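Side-chain contact in STU0660 (Streptococcus thermophilus, PDB 3ZTH), which is a large Csn2 protein of the CRISPR-Cas system that binds magnesium and probably binds DNA in bacterial immunity: residues Q36-S39 with W40-G44. Residues are numbered along the deposited sequence; the frame is centred on the assembly and turned at random.
Sequences QILS and WYFGG
The side-chain amide of Gln36 lies over one face of the Trp40 indole, one turn further along the same helix. Its CD is offset toward the rim, and the amide and ring planes are 47° apart. OE1 of Gln36 does the touching, 2.9 Å from NE1 of Trp40. This is not a hydrogen bond: the oxygen sits above the ring, where the N-H does not aim at it. OE1 of Gln36 is also 3.3 Å from CD1 of Trp40. The bend in the Gln36 chain (chi2 65°) brings the amide onto the indole.

The Phe42 ring has Tyr41 CD2 over one face, near the rim. CE1 of Phe42 in turn meets the edge of the Tyr41 ring in its plane. Leu38 and Phe42 lie side by side and point the same way, with CD2 of Leu38 3.8 Å from CE2 of Phe42. Both have CG anti to the carbonyl carbon, consistent with the two side chains pointing the same way.

Regular i to i+4 helical bonds run beneath these side chains. Tyr41 N donates to Ile37 O at 2.7 Å, and Phe42 N to Leu38 O at 3.0 Å. Trp40 N donates to Gln36 O at 3.1 Å. Gly44 then leaves the helical conformation with positive phi.

The contact spans the C-terminal turns of helix 28-43 and the start of the loop after it, in a fold consistent with the P-loop NTPase clan, away from the magnesium sites. Tyr41 OH is hydrogen-bonded to Val70 O, and Arg72 NE to Tyr41 O. Trp174 of a second subunit meets the Trp40 ring and also packs on Gln36 and Ile37. Ser39 and Phe42 rest on strand 76-80, an outermost strand of the mixed sheet within this chain.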
# COMPACT_ATOMS: atom_id res chain seq x y z
N GLN A 36 1.25 28.82 -12.94
CA GLN A 36 1.42 27.89 -11.83
C GLN A 36 0.41 28.13 -10.71
O GLN A 36 -0.14 27.19 -10.15
CB GLN A 36 2.85 28.00 -11.27
CG GLN A 36 3.22 26.96 -10.22
CD GLN A 36 3.24 25.54 -10.77
OE1 GLN A 36 2.23 24.82 -10.71
NE2 GLN A 36 4.39 25.12 -11.32
N ILE A 37 0.18 29.39 -10.40
CA ILE A 37 -0.78 29.75 -9.36
C ILE A 37 -2.19 29.40 -9.82
O ILE A 37 -2.96 28.78 -9.08
CB ILE A 37 -0.74 31.26 -9.06
CG1 ILE A 37 0.60 31.65 -8.43
CG2 ILE A 37 -1.89 31.61 -8.14
CD1 ILE A 37 0.79 31.12 -7.01
N LEU A 38 -2.53 29.81 -11.03
CA LEU A 38 -3.85 29.54 -11.58
C LEU A 38 -4.22 28.06 -11.52
O LEU A 38 -5.29 27.69 -11.03
CB LEU A 38 -3.91 30.02 -13.03
CG LEU A 38 -4.19 31.50 -13.23
CD1 LEU A 38 -3.96 31.89 -14.67
CD2 LEU A 38 -5.62 31.78 -12.83
N SER A 39 -3.33 27.21 -12.00
CA SER A 39 -3.60 25.79 -12.01
C SER A 39 -3.68 25.21 -10.60
O SER A 39 -4.49 24.32 -10.33
CB SER A 39 -2.54 25.05 -12.83
OG SER A 39 -1.28 25.15 -12.22
N TRP A 40 -2.84 25.70 -9.69
CA TRP A 40 -2.85 25.20 -8.32
C TRP A 40 -4.12 25.64 -7.61
O TRP A 40 -4.79 24.85 -6.97
CB TRP A 40 -1.63 25.71 -7.56
CG TRP A 40 -0.41 24.85 -7.73
CD1 TRP A 40 -0.21 23.86 -8.65
CD2 TRP A 40 0.80 24.91 -6.95
NE1 TRP A 40 1.03 23.30 -8.49
CE2 TRP A 40 1.68 23.92 -7.45
CE3 TRP A 40 1.22 25.71 -5.87
CZ2 TRP A 40 2.95 23.71 -6.92
CZ3 TRP A 40 2.49 25.49 -5.33
CH2 TRP A 40 3.34 24.50 -5.86
N TYR A 41 -4.43 26.92 -7.76
CA TYR A 41 -5.60 27.51 -7.13
C TYR A 41 -6.89 26.82 -7.57
O TYR A 41 -7.67 26.35 -6.74
CB TYR A 41 -5.69 28.99 -7.50
CG TYR A 41 -6.58 29.80 -6.59
CD1 TYR A 41 -6.19 30.12 -5.29
CD2 TYR A 41 -7.80 30.31 -7.06
CE1 TYR A 41 -6.97 30.93 -4.48
CE2 TYR A 41 -8.59 31.12 -6.25
CZ TYR A 41 -8.17 31.43 -4.96
OH TYR A 41 -8.92 32.26 -4.16
N PHE A 42 -7.12 26.77 -8.88
CA PHE A 42 -8.33 26.17 -9.41
C PHE A 42 -8.24 24.68 -9.67
O PHE A 42 -9.25 24.02 -9.88
CB PHE A 42 -8.73 26.88 -10.71
CG PHE A 42 -9.11 28.33 -10.53
CD1 PHE A 42 -10.15 28.69 -9.67
CD2 PHE A 42 -8.44 29.33 -11.21
CE1 PHE A 42 -10.51 30.02 -9.50
CE2 PHE A 42 -8.79 30.67 -11.05
CZ PHE A 42 -9.83 31.01 -10.19
N GLY A 43 -7.02 24.14 -9.64
CA GLY A 43 -6.82 22.73 -9.89
C GLY A 43 -6.95 21.80 -8.70
O GLY A 43 -6.85 20.58 -8.86
N GLY A 44 -7.15 22.35 -7.51
CA GLY A 44 -7.30 21.50 -6.34
C GLY A 44 -6.01 21.07 -5.67
O GLY A 44 -5.96 20.06 -4.96